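Local coordinates for carbon monoxide dehydrogenase (Thermococcus sp. AM4, PDB 6T7J), which probably catalyses, when its active-site cluster contains nickel, the oxidation of carbon monoxide to carbon dioxide, passing the electrons through iron-sulfur clusters to a ferredoxin-like acceptor, at residues C55-M60 / L89-A94; M201-I206 / L216-R221. All coordinates share one frame; numbering follows the deposited sequence.

Contacts 1 and 2 have their centres about 10 Å apart and sit by the same [4Fe-4S] cluster, close to the second subunit. Contact 1 is partly buried and brings a cluster-binding loop up to helix 81-115; its chemistry is thiolate ligation plus a flat amide-guanidinium stack. Contact 2 is buried and joins helices 193-203 and 212-242 through an arginine laid on a histidine, with carboxylates near by. Only contact 1 supplies cysteine ligands to the cluster, whereas contact 2 offers it the aliphatic side chain of I206. The two meet at T204, which serves side chains from both halves of contact 1, and again where I206 CD1 packs 3.3 Å from C58 SG.

Contact 1: C55-M60 / L89-A94; sequences CRNCAM and LLRMIA. With SF4 (iron/sulfur cluster), chain D; FES (Fe2/s2 (inorganic) cluster), chain E.
N57 and R91 come together from opposite directions and stack flat, the amide and guanidinium planes only 12° apart. N57 ND2 sits 3.5 Å above the R91 guanidinium, over its centre. N57 OD1 is 3.3 Å from R91 NH1, but over the face, where the angle is too poor for a hydrogen bond. R91 spans the gap because its chain runs extended from CG to NE (chi3 174°).

The polar bonds that fix this stack come from outside it. T204 takes both groups, its carbonyl O binding N57 ND2 and its OG1 binding R91 NE, while R91 NH2 makes a salt bridge to E558 of the second subunit.

Metal ligation falls to two cysteines of the loop, part of the cysteine-rich turn that holds the [4Fe-4S] cluster usually called cluster B in nickel CO dehydrogenases; C63 and C77 also line its pocket. C55 SG binds FE2 at 2.4 Å and C58 SG binds FE4 at 2.5 Å. The backbone N of N57 gives a hydrogen bond to C55 SG (3.3 Å, 152°), which probably tempers the charge on that thiolate.

Van der Waals contacts complete the setting: M60 CE lies 3.7 Å from cluster atom S2, and R56 CD is 3.7 Å from S2 of the [2Fe-2S] cluster.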
loop_
_atom_site.group_PDB
_atom_site.type_symbol
_atom_site.label_atom_id
_atom_site.label_comp_id
_atom_site.label_asym_id
_atom_site.label_seq_id
_atom_site.Cartn_x
_atom_site.Cartn_y
_atom_site.Cartn_z
ATOM N N CYS A 55 -6.931 -14.657 -1.709
ATOM C CA CYS A 55 -5.848 -13.745 -2.044
ATOM C C CYS A 55 -5.854 -13.427 -3.532
ATOM O O CYS A 55 -6.072 -14.309 -4.369
ATOM C CB CYS A 55 -4.496 -14.341 -1.639
ATOM S SG CYS A 55 -3.063 -13.380 -2.136
ATOM N N ARG A 56 -5.597 -12.179 -3.852
ATOM C CA ARG A 56 -5.588 -11.708 -5.196
ATOM C C ARG A 56 -4.344 -10.895 -5.387
ATOM O O ARG A 56 -4.327 -9.949 -6.111
ATOM C CB ARG A 56 -6.821 -10.851 -5.430
ATOM C CG ARG A 56 -8.120 -11.599 -5.262
ATOM C CD ARG A 56 -9.307 -10.752 -5.621
ATOM N NE ARG A 56 -9.112 -9.406 -5.147
ATOM C CZ ARG A 56 -9.989 -8.727 -4.429
ATOM N NH1 ARG A 56 -11.135 -9.273 -4.096
ATOM N NH2 ARG A 56 -9.710 -7.510 -4.038
ATOM N N ASN A 57 -3.267 -11.309 -4.757
ATOM C CA ASN A 57 -2.034 -10.563 -4.840
ATOM C C ASN A 57 -1.208 -10.767 -6.094
ATOM O O ASN A 57 -0.230 -10.092 -6.298
ATOM C CB ASN A 57 -1.204 -10.750 -3.585
ATOM C CG ASN A 57 -1.823 -10.086 -2.394
ATOM O OD1 ASN A 57 -2.921 -9.623 -2.455
ATOM N ND2 ASN A 57 -1.116 -10.050 -1.314
ATOM N N CYS A 58 -1.609 -11.692 -6.935
ATOM C CA CYS A 58 -0.905 -11.908 -8.168
ATOM C C CYS A 58 -1.841 -12.436 -9.217
ATOM O O CYS A 58 -2.937 -12.805 -8.920
ATOM C CB CYS A 58 0.323 -12.783 -7.970
ATOM S SG CYS A 58 0.119 -14.541 -8.067
ATOM N N ALA A 59 -1.396 -12.442 -10.459
ATOM C CA ALA A 59 -2.207 -12.899 -11.561
ATOM C C ALA A 59 -2.399 -14.391 -11.650
ATOM O O ALA A 59 -3.137 -14.838 -12.477
ATOM C CB ALA A 59 -1.710 -12.335 -12.862
ATOM N N MET A 60 -1.688 -15.164 -10.855
ATOM C CA MET A 60 -1.968 -16.591 -10.802
ATOM C C MET A 60 -3.208 -16.906 -9.980
ATOM O O MET A 60 -3.691 -18.042 -10.024
ATOM C CB MET A 60 -0.767 -17.341 -10.230
ATOM C CG MET A 60 0.561 -16.976 -10.864
ATOM S SD MET A 60 1.846 -18.174 -10.468
ATOM C CE MET A 60 2.055 -17.896 -8.710
ATOM N N LEU A 89 -4.560 -8.685 6.201
ATOM C CA LEU A 89 -4.658 -7.788 7.349
ATOM C C LEU A 89 -3.554 -6.733 7.324
ATOM O O LEU A 89 -3.780 -5.571 7.692
ATOM C CB LEU A 89 -4.607 -8.587 8.651
ATOM C CG LEU A 89 -5.157 -7.849 9.872
ATOM C CD1 LEU A 89 -6.681 -7.836 9.846
ATOM C CD2 LEU A 89 -4.643 -8.468 11.161
ATOM N N LEU A 90 -2.349 -7.124 6.899
ATOM C CA LEU A 90 -1.255 -6.167 6.789
ATOM C C LEU A 90 -1.594 -5.062 5.799
ATOM O O LEU A 90 -1.275 -3.890 6.030
ATOM C CB LEU A 90 0.030 -6.882 6.371
ATOM C CG LEU A 90 1.275 -5.998 6.379
ATOM C CD1 LEU A 90 1.364 -5.318 7.715
ATOM C CD2 LEU A 90 2.541 -6.792 6.106
ATOM N N ARG A 91 -2.247 -5.413 4.690
ATOM C CA ARG A 91 -2.621 -4.382 3.725
ATOM C C ARG A 91 -3.727 -3.485 4.270
ATOM O O ARG A 91 -3.760 -2.287 3.960
ATOM C CB ARG A 91 -3.031 -5.018 2.398
ATOM C CG ARG A 91 -1.852 -5.616 1.643
ATOM C CD ARG A 91 -2.088 -5.673 0.146
ATOM N NE ARG A 91 -0.887 -6.119 -0.556
ATOM C CZ ARG A 91 -0.858 -6.493 -1.831
ATOM N NH1 ARG A 91 -1.968 -6.476 -2.555
ATOM N NH2 ARG A 91 0.286 -6.887 -2.380
ATOM N N MET A 92 -4.622 -4.031 5.096
ATOM C CA MET A 92 -5.596 -3.176 5.776
ATOM C C MET A 92 -4.897 -2.159 6.676
ATOM O O MET A 92 -5.229 -0.962 6.671
ATOM C CB MET A 92 -6.573 -4.028 6.587
ATOM C CG MET A 92 -7.433 -4.963 5.757
ATOM S SD MET A 92 -8.751 -5.724 6.724
ATOM C CE MET A 92 -10.115 -4.616 6.365
ATOM N N ILE A 93 -3.927 -2.626 7.466
ATOM C CA ILE A 93 -3.169 -1.721 8.330
ATOM C C ILE A 93 -2.447 -0.669 7.495
ATOM O O ILE A 93 -2.415 0.517 7.853
ATOM C CB ILE A 93 -2.180 -2.512 9.207
ATOM C CG1 ILE A 93 -2.930 -3.393 10.206
ATOM C CG2 ILE A 93 -1.235 -1.560 9.938
ATOM C CD1 ILE A 93 -2.029 -4.327 10.977
ATOM N N ALA A 94 -1.848 -1.093 6.378
ATOM C CA ALA A 94 -1.151 -0.163 5.498
ATOM C C ALA A 94 -2.087 0.926 4.996
ATOM O O ALA A 94 -1.731 2.109 5.006
ATOM C CB ALA A 94 -0.532 -0.918 4.322
HETATM FE FE1 SF4 D . -0.084 -16.833 -4.004
HETATM FE FE2 SF4 D . -2.078 -15.037 -3.492
HETATM FE FE3 SF4 D . -2.602 -17.212 -5.159
HETATM FE FE4 SF4 D . -0.923 -15.115 -5.818
HETATM S S1 SF4 D . -3.201 -15.017 -5.499
HETATM S S2 SF4 D . -0.556 -17.379 -6.182
HETATM S S3 SF4 D . 0.140 -14.550 -3.877
HETATM S S4 SF4 D . -2.073 -17.270 -2.925
HETATM FE FE1 FES E . -14.085 -11.954 -3.825
HETATM FE FE2 FES E . -14.167 -14.147 -5.468
HETATM S S1 FES E . -15.937 -13.219 -4.329
HETATM S S2 FES E . -12.484 -12.580 -5.353
#

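Contact 2: M201-I206 / L216-R221; sequences MHRTHI and LLHGIR. With SF4 (iron/sulfur cluster), chain D.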
loop_
_atom_site.group_PDB
_atom_site.type_symbol
_atom_site.label_atom_id
_atom_site.label_comp_id
_atom_site.label_asym_id
_atom_site.label_seq_id
_atom_site.Cartn_x
_atom_site.Cartn_y
_atom_site.Cartn_z
ATOM N N MET A 201 3.341 -2.929 1.780
ATOM C CA MET A 201 2.974 -3.264 0.402
ATOM C C MET A 201 4.007 -4.177 -0.256
ATOM O O MET A 201 3.664 -4.965 -1.144
ATOM C CB MET A 201 2.778 -1.992 -0.424
ATOM C CG MET A 201 1.552 -1.185 -0.018
ATOM S SD MET A 201 0.114 -2.225 0.320
ATOM C CE MET A 201 -0.254 -2.843 -1.325
ATOM N N HIS A 202 5.271 -4.090 0.171
ATOM C CA HIS A 202 6.305 -4.975 -0.362
ATOM C C HIS A 202 6.240 -6.367 0.264
ATOM O O HIS A 202 6.382 -7.371 -0.442
ATOM C CB HIS A 202 7.689 -4.356 -0.145
ATOM C CG HIS A 202 8.827 -5.250 -0.538
ATOM N ND1 HIS A 202 10.044 -5.230 0.107
ATOM C CD2 HIS A 202 8.932 -6.185 -1.512
ATOM C CE1 HIS A 202 10.851 -6.117 -0.450
ATOM N NE2 HIS A 202 10.199 -6.712 -1.434
ATOM N N ARG A 203 6.022 -6.447 1.580
ATOM C CA ARG A 203 6.019 -7.737 2.268
ATOM C C ARG A 203 4.883 -8.626 1.778
ATOM O O ARG A 203 5.055 -9.842 1.629
ATOM C CB ARG A 203 5.908 -7.526 3.778
ATOM C CG ARG A 203 7.199 -7.127 4.464
ATOM C CD ARG A 203 6.998 -6.996 5.969
ATOM N NE ARG A 203 8.213 -6.548 6.647
ATOM C CZ ARG A 203 9.045 -7.352 7.302
ATOM N NH1 ARG A 203 10.126 -6.852 7.883
ATOM N NH2 ARG A 203 8.797 -8.653 7.374
ATOM N N THR A 204 3.713 -8.039 1.530
ATOM C CA THR A 204 2.556 -8.785 1.055
ATOM C C THR A 204 2.635 -9.132 -0.425
ATOM O O THR A 204 1.832 -9.948 -0.895
ATOM C CB THR A 204 1.279 -7.989 1.320
ATOM O OG1 THR A 204 1.316 -6.770 0.566
ATOM C CG2 THR A 204 1.160 -7.662 2.800
ATOM N N HIS A 205 3.564 -8.527 -1.166
ATOM C CA HIS A 205 3.801 -8.911 -2.551
ATOM C C HIS A 205 4.090 -10.405 -2.633
ATOM O O HIS A 205 4.601 -11.010 -1.683
ATOM C CB HIS A 205 4.972 -8.102 -3.116
ATOM C CG HIS A 205 5.163 -8.244 -4.593
ATOM N ND1 HIS A 205 5.750 -9.352 -5.165
ATOM C CD2 HIS A 205 4.872 -7.403 -5.614
ATOM C CE1 HIS A 205 5.797 -9.195 -6.475
ATOM N NE2 HIS A 205 5.272 -8.019 -6.774
ATOM N N ILE A 206 3.733 -11.014 -3.767
ATOM C CA ILE A 206 3.896 -12.457 -3.896
ATOM C C ILE A 206 5.361 -12.824 -3.711
ATOM O O ILE A 206 6.262 -12.179 -4.263
ATOM C CB ILE A 206 3.361 -12.962 -5.245
ATOM C CG1 ILE A 206 3.649 -14.459 -5.358
ATOM C CG2 ILE A 206 3.996 -12.209 -6.412
ATOM C CD1 ILE A 206 2.868 -15.166 -6.405
ATOM N N LEU A 216 2.799 -9.673 10.916
ATOM C CA LEU A 216 2.010 -8.958 11.911
ATOM C C LEU A 216 2.877 -8.061 12.789
ATOM O O LEU A 216 2.402 -7.029 13.272
ATOM C CB LEU A 216 1.213 -9.953 12.754
ATOM C CG LEU A 216 0.170 -10.734 11.947
ATOM C CD1 LEU A 216 -0.746 -11.544 12.853
ATOM C CD2 LEU A 216 -0.638 -9.797 11.055
ATOM N N LEU A 217 4.152 -8.409 12.985
ATOM C CA LEU A 217 5.044 -7.523 13.726
ATOM C C LEU A 217 5.331 -6.252 12.938
ATOM O O LEU A 217 5.379 -5.151 13.506
ATOM C CB LEU A 217 6.344 -8.251 14.072
ATOM C CG LEU A 217 6.280 -9.257 15.220
ATOM C CD1 LEU A 217 7.591 -10.014 15.349
ATOM C CD2 LEU A 217 5.922 -8.566 16.527
ATOM N N HIS A 218 5.509 -6.372 11.620
ATOM C CA HIS A 218 5.643 -5.156 10.827
ATOM C C HIS A 218 4.334 -4.380 10.775
ATOM O O HIS A 218 4.351 -3.149 10.692
ATOM C CB HIS A 218 6.120 -5.462 9.412
ATOM C CG HIS A 218 6.318 -4.232 8.583
ATOM N ND1 HIS A 218 5.505 -3.911 7.519
ATOM C CD2 HIS A 218 7.217 -3.225 8.689
ATOM C CE1 HIS A 218 5.913 -2.771 6.989
ATOM N NE2 HIS A 218 6.941 -2.329 7.686
ATOM N N GLY A 219 3.197 -5.076 10.809
ATOM C CA GLY A 219 1.931 -4.379 10.963
ATOM C C GLY A 219 1.876 -3.576 12.247
ATOM O O GLY A 219 1.361 -2.454 12.273
ATOM N N ILE A 220 2.409 -4.143 13.330
ATOM C CA ILE A 220 2.504 -3.416 14.594
ATOM C C ILE A 220 3.373 -2.173 14.423
ATOM O O ILE A 220 3.020 -1.078 14.878
ATOM C CB ILE A 220 3.044 -4.342 15.700
ATOM C CG1 ILE A 220 1.915 -5.214 16.259
ATOM C CG2 ILE A 220 3.704 -3.533 16.810
ATOM C CD1 ILE A 220 2.393 -6.474 16.936
ATOM N N ARG A 221 4.522 -2.331 13.758
ATOM C CA ARG A 221 5.412 -1.193 13.523
ATOM C C ARG A 221 4.718 -0.096 12.716
ATOM O O ARG A 221 4.849 1.095 13.025
ATOM C CB ARG A 221 6.682 -1.661 12.809
ATOM C CG ARG A 221 7.600 -0.530 12.356
ATOM C CD ARG A 221 9.046 -0.998 12.216
ATOM N NE ARG A 221 9.198 -2.043 11.208
ATOM C CZ ARG A 221 10.334 -2.691 10.966
ATOM N NH1 ARG A 221 11.427 -2.403 11.661
ATOM N NH2 ARG A 221 10.378 -3.630 10.028
HETATM FE FE1 SF4 D . -0.084 -16.833 -4.004
HETATM FE FE2 SF4 D . -2.078 -15.037 -3.492
HETATM FE FE3 SF4 D . -2.602 -17.212 -5.159
HETATM FE FE4 SF4 D . -0.923 -15.115 -5.818
HETATM S S1 SF4 D . -3.201 -15.017 -5.499
HETATM S S2 SF4 D . -0.556 -17.379 -6.182
HETATM S S3 SF4 D . 0.140 -14.550 -3.877
HETATM S S4 SF4 D . -2.073 -17.270 -2.925
#
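The nearest CA atoms of 201-206 and 216-221 are those of R203 and H218, 8.9 Å apart; the first segment comes from the end part of helix 193-203, the second lies on helix 212-242, consecutive helices of the helical region of the CO dehydrogenase fold. At that spacing the side chains do the touching. R203 reaches over on an extended chain and lays its NE on one face of the H218 imidazole, 3.5 Å above the plane and offset toward the rim, with the guanidinium and ring tilted 25° to each other. H218 CB in turn lies over a face of the guanidinium, 3.6 Å from R203 NE. The ring is in place for this because CG of H218 stands anti to the backbone N (chi1 -178°).

R221 meets the ring differently: its CZ lies at the imidazole edge, in plane. Its NH2 also comes within 3.9 Å of R203 NH1, a pair of like charges that E199 probably eases, since its carboxylate makes a salt bridge to R203 NH1 and a long, weak ion pair with R221 NH2. R203 NH2 has its own salt bridge to D209 in the interhelical loop. A leucine in place of R203 has no guanidinium, and D209 and E199 would probably lose their salt-bridge partner while the H218 ring would lose the flat group stacked on its face.

Past the helix, the chain runs on toward the [4Fe-4S] cluster. H205 ND1 donates to I206 O (3.0 Å, 155°), the acceptor close to the imidazole plane, and I206 CD1 ends 3.8 Å from cluster atom S3.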